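Local coordinates for beta-ketoacyl synthase (Burkholderia phymatum, PDB 4EWG), which probably catalyses the condensation that lengthens acyl chains on acyl carrier protein, as other 3-oxoacyl-[acyl-carrier-protein] synthases do, at residues G14-A18 with L19-W23; N137-Q141 with M142-T146. All coordinates share one frame; numbering follows the deposited sequence.

Contact 1: residues G14-A18 with L19-W23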
loop_
_atom_site.group_PDB
_atom_site.type_symbol
_atom_site.label_atom_id
_atom_site.label_comp_id
_atom_site.label_asym_id
_atom_site.label_seq_id
_atom_site.Cartn_x
_atom_site.Cartn_y
_atom_site.Cartn_z
ATOM N N GLY A 14 -0.253 13.286 -16.942
ATOM C CA GLY A 14 -1.227 14.277 -16.580
ATOM C C GLY A 14 -1.389 14.399 -15.078
ATOM O O GLY A 14 -0.992 13.525 -14.311
ATOM N N GLY A 15 -2.032 15.473 -14.663
ATOM C CA GLY A 15 -2.327 15.694 -13.262
ATOM C C GLY A 15 -3.090 16.973 -12.978
ATOM O O GLY A 15 -3.465 17.736 -13.904
ATOM N N VAL A 16 -3.367 17.157 -11.694
ATOM C CA VAL A 16 -4.113 18.254 -11.181
ATOM C C VAL A 16 -3.153 18.918 -10.166
ATOM O O VAL A 16 -2.784 18.282 -9.208
ATOM C CB VAL A 16 -5.474 17.680 -10.579
ATOM C CG1 VAL A 16 -5.984 18.517 -9.461
ATOM C CG2 VAL A 16 -6.571 17.566 -11.652
ATOM N N THR A 17 -2.679 20.147 -10.433
ATOM C CA THR A 17 -1.647 20.773 -9.577
ATOM C C THR A 17 -1.915 22.247 -9.293
ATOM O O THR A 17 -2.731 22.870 -9.962
ATOM C CB THR A 17 -0.222 20.717 -10.225
ATOM O OG1 THR A 17 -0.043 21.842 -11.095
ATOM C CG2 THR A 17 0.038 19.381 -10.999
ATOM N N ALA A 18 -1.181 22.813 -8.323
ATOM C CA ALA A 18 -1.382 24.217 -7.925
ATOM C C ALA A 18 -1.053 25.166 -9.079
ATOM O O ALA A 18 -1.514 26.337 -9.097
ATOM C CB ALA A 18 -0.564 24.554 -6.698
ATOM N N LEU A 19 -0.286 24.668 -10.056
ATOM C CA LEU A 19 0.105 25.478 -11.209
ATOM C C LEU A 19 -0.722 25.173 -12.428
ATOM O O LEU A 19 -0.491 25.775 -13.480
ATOM C CB LEU A 19 1.604 25.292 -11.545
ATOM C CG LEU A 19 2.627 25.808 -10.529
ATOM C CD1 LEU A 19 4.020 25.898 -11.149
ATOM C CD2 LEU A 19 2.220 27.151 -9.977
ATOM N N GLY A 20 -1.666 24.244 -12.313
ATOM C CA GLY A 20 -2.596 23.930 -13.419
ATOM C C GLY A 20 -2.438 22.489 -13.845
ATOM O O GLY A 20 -1.719 21.723 -13.168
ATOM N N SER A 21 -3.125 22.120 -14.950
ATOM C CA SER A 21 -3.011 20.784 -15.558
ATOM C C SER A 21 -2.201 20.715 -16.834
ATOM O O SER A 21 -1.387 19.817 -16.984
ATOM C CB SER A 21 -4.352 20.175 -15.800
ATOM O OG SER A 21 -4.836 19.649 -14.572
ATOM N N ARG A 22 -2.385 21.638 -17.746
ATOM C CA ARG A 22 -1.625 21.582 -19.004
ATOM C C ARG A 22 -0.184 22.013 -18.769
ATOM O O ARG A 22 0.074 22.904 -17.967
ATOM C CB ARG A 22 -2.226 22.495 -20.053
ATOM C CG ARG A 22 -3.677 22.232 -20.418
ATOM C CD ARG A 22 -4.232 23.450 -21.119
ATOM N NE ARG A 22 -3.463 23.821 -22.316
ATOM C CZ ARG A 22 -3.601 23.253 -23.530
ATOM N NH1 ARG A 22 -4.451 22.243 -23.725
ATOM N NH2 ARG A 22 -2.874 23.692 -24.566
ATOM N N TRP A 23 0.753 21.373 -19.467
ATOM C CA TRP A 23 2.157 21.676 -19.276
ATOM C C TRP A 23 2.477 23.098 -19.667
ATOM O O TRP A 23 3.220 23.770 -18.963
ATOM C CB TRP A 23 3.057 20.726 -20.039
ATOM C CG TRP A 23 4.454 21.214 -19.937
ATOM C CD1 TRP A 23 5.202 21.872 -20.915
ATOM C CD2 TRP A 23 5.274 21.226 -18.747
ATOM N NE1 TRP A 23 6.405 22.241 -20.424
ATOM C CE2 TRP A 23 6.514 21.872 -19.117
ATOM C CE3 TRP A 23 5.119 20.747 -17.459
ATOM C CZ2 TRP A 23 7.545 22.041 -18.221
ATOM C CZ3 TRP A 23 6.170 20.920 -16.554
ATOM C CH2 TRP A 23 7.359 21.542 -16.931
HETATM O O HOH W 1 -2.473 17.143 -16.977
HETATM O O HOH W 2 -4.868 21.481 -12.043
#
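Thr17 and Gly20 face each other at the two ends of a type I beta turn, by which the chain reverses as it leaves strand 8-16 of the large mixed sheet and heads for helix 23-32. The main-chain link of the turn runs from Gly20 N to Thr17 O, 2.9 Å. Thr17 adds a second lock with its hydroxyl. At chi1 86° OG1 sits between the backbone N and the carbonyl carbon, a position from which it takes a hydrogen bond from Leu19 N at 3.0 Å. This side-chain to backbone link, two residues ahead, is an ST turn. The same OG1 gives its proton to Gly20 O, 2.7 Å away, in the carbonyl plane and on a lone pair. One hydroxyl thus serves as donor and acceptor at once, a role a hydroxyl side chain can fill; the threonine methyl, Thr17 CG2, also lies 3.6 Å from Gly20 O. The Thr17 side chain also touches Trp350 and Trp351 of helix 344-358.

Glycine suits position 20 because at phi 119° a beta carbon would press against the carbonyl oxygen of Leu19. The branched end of Leu19 packs on Ile26, Ala29 and Leu30 of helix 23-32, so an apolar residue fits there. Beyond the turn, Ser21 reaches back across the chain: OG is anti to its own carbonyl carbon (chi1 -79°) and donates to Gly15 O, though the modelled separation is so short that its exact value is doubtful. Two waters widen the stitching. One accepts from Gly15 N and donates to Ser21 O; the other accepts from Thr17 N at 3.0 Å and donates to Ser21 OG at 3.1 Å.

Contact 2: residues N137-Q141 with M142-T146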
loop_
_atom_site.group_PDB
_atom_site.type_symbol
_atom_site.label_atom_id
_atom_site.label_comp_id
_atom_site.label_asym_id
_atom_site.label_seq_id
_atom_site.Cartn_x
_atom_site.Cartn_y
_atom_site.Cartn_z
ATOM N N ASN A 137 -20.445 4.092 2.548
ATOM C CA ASN A 137 -19.420 4.618 1.644
ATOM C C ASN A 137 -18.221 5.228 2.368
ATOM O O ASN A 137 -17.256 5.630 1.726
ATOM C CB ASN A 137 -20.033 5.696 0.724
ATOM C CG ASN A 137 -20.894 5.106 -0.348
ATOM O OD1 ASN A 137 -20.489 4.178 -1.002
ATOM N ND2 ASN A 137 -22.069 5.657 -0.555
ATOM N N SER A 138 -18.284 5.306 3.681
ATOM C CA SER A 138 -17.227 5.995 4.435
ATOM C C SER A 138 -15.871 5.282 4.309
ATOM O O SER A 138 -14.826 5.914 4.047
ATOM C CB SER A 138 -17.651 6.139 5.903
ATOM O OG SER A 138 -18.778 7.008 6.046
ATOM N N TYR A 139 -15.881 3.960 4.445
ATOM C CA TYR A 139 -14.616 3.205 4.422
ATOM C C TYR A 139 -13.893 3.375 3.093
ATOM O O TYR A 139 -12.670 3.607 3.085
ATOM C CB TYR A 139 -14.787 1.695 4.740
ATOM C CG TYR A 139 -13.448 0.980 4.664
ATOM C CD1 TYR A 139 -12.434 1.279 5.580
ATOM C CD2 TYR A 139 -13.177 0.081 3.666
ATOM C CE1 TYR A 139 -11.203 0.649 5.523
ATOM C CE2 TYR A 139 -11.936 -0.549 3.578
ATOM C CZ TYR A 139 -10.938 -0.250 4.501
ATOM O OH TYR A 139 -9.684 -0.856 4.422
ATOM N N VAL A 140 -14.628 3.274 1.982
ATOM C CA VAL A 140 -13.989 3.315 0.652
ATOM C C VAL A 140 -13.390 4.686 0.321
ATOM O O VAL A 140 -12.389 4.795 -0.419
ATOM C CB VAL A 140 -14.959 2.869 -0.495
ATOM C CG1 VAL A 140 -16.219 3.737 -0.582
ATOM C CG2 VAL A 140 -14.227 2.888 -1.826
ATOM N N GLN A 141 -13.962 5.730 0.902
ATOM C CA GLN A 141 -13.361 7.089 0.809
ATOM C C GLN A 141 -12.163 7.295 1.779
ATOM O O GLN A 141 -11.293 8.125 1.527
ATOM C CB GLN A 141 -14.420 8.150 1.097
ATOM C CG GLN A 141 -15.582 8.162 0.121
ATOM C CD GLN A 141 -16.548 9.330 0.355
ATOM O OE1 GLN A 141 -16.320 10.202 1.215
ATOM N NE2 GLN A 141 -17.626 9.370 -0.453
ATOM N N MET A 142 -12.159 6.568 2.893
ATOM C CA MET A 142 -11.085 6.658 3.921
ATOM C C MET A 142 -9.942 5.665 3.703
ATOM O O MET A 142 -8.817 5.926 4.066
ATOM C CB MET A 142 -11.647 6.356 5.304
ATOM C CG MET A 142 -10.624 6.614 6.421
ATOM S SD MET A 142 -11.235 6.258 8.055
ATOM C CE MET A 142 -9.727 6.034 9.034
ATOM N N MET A 143 -10.238 4.534 3.066
ATOM C CA MET A 143 -9.308 3.417 3.106
ATOM C C MET A 143 -7.901 3.763 2.519
ATOM O O MET A 143 -7.764 4.615 1.677
ATOM C CB MET A 143 -9.894 2.198 2.432
ATOM C CG MET A 143 -10.131 2.326 0.918
ATOM S SD MET A 143 -11.198 0.987 0.394
ATOM C CE MET A 143 -10.866 0.992 -1.356
ATOM N N PRO A 144 -6.855 3.096 3.009
ATOM C CA PRO A 144 -5.488 3.331 2.535
ATOM C C PRO A 144 -5.395 3.376 1.013
ATOM O O PRO A 144 -4.689 4.194 0.439
ATOM C CB PRO A 144 -4.753 2.115 3.083
ATOM C CG PRO A 144 -5.480 1.861 4.376
ATOM C CD PRO A 144 -6.909 2.020 4.011
ATOM N N HIS A 145 -6.108 2.461 0.383
ATOM C CA HIS A 145 -6.043 2.282 -1.054
ATOM C C HIS A 145 -7.199 2.923 -1.796
ATOM O O HIS A 145 -7.521 2.501 -2.884
ATOM C CB HIS A 145 -5.901 0.792 -1.407
ATOM C CG HIS A 145 -6.969 -0.106 -0.804
ATOM N ND1 HIS A 145 -7.411 0.030 0.456
ATOM C CD2 HIS A 145 -7.655 -1.187 -1.337
ATOM C CE1 HIS A 145 -8.337 -0.932 0.724
ATOM N NE2 HIS A 145 -8.501 -1.663 -0.372
ATOM N N THR A 146 -7.784 3.994 -1.223
ATOM C CA THR A 146 -8.896 4.706 -1.844
ATOM C C THR A 146 -8.546 5.239 -3.243
ATOM O O THR A 146 -9.345 5.098 -4.193
ATOM C CB THR A 146 -9.444 5.843 -0.953
ATOM O OG1 THR A 146 -10.676 6.331 -1.499
ATOM C CG2 THR A 146 -8.437 6.982 -0.767
#
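A chi1 of 179° swings the Tyr139 ring out opposite its own backbone N and across the end of helix 138-142, and Met143, its CG between backbone N and carbonyl carbon (chi1 66°), rises against one face of it. The two side chains meet at about a right angle. Met143 CB makes a CH-pi contact over the face, 3.6 Å from the ring centroid, while Met143 SD lies obliquely 4.3 Å from the Tyr139 ring centroid, a Met-aromatic contact. The extended chain then carries CE past Val140 CG2, at 3.9 Å, to lie over the centre of the His145 ring; a long, flexible thioether suits this path between two rings.

Met143 is the first residue to leave the helix, and Thr146 serves one carbonyl of the last turn: its OG1 donates in the carbonyl plane to Val140 O at 2.5 Å. OG1 is also hydrogen-bonded to Ser78 OG. Tyr139 OH, at the edge of the His145 ring, bonds to Ser112 O of the second subunit, and its ring meets Phe399 of that subunit edge to face. The chemistry therefore implies a tyrosine whose hydroxyl is tied by a hydrogen bond to the second subunit while its face packs against Met143 of its own chain.

Overall arrangement
Contact 1 comes first along the chain and contact 2 later, and they do not touch: their centres are 25 Å apart and their nearest atoms about 15 Å. Both belong to the N-terminal ketosynthase family region, yet they sit in different settings. Residues 14-23 join a strand of the central sheet to a helix and touch no other subunit. Residues 137-146 span helix 138-142 and the turn into helix 146-154, where the second subunit packs on them. The centre of contact 1 lies about 12 Å, and that of contact 2 about 20 Å, from the centre of the chain. The calcium-binding residue His249 is remote from both. An ethanediol, probably from the crystallisation liquor, lies about 3 Å from the Met142 side chain.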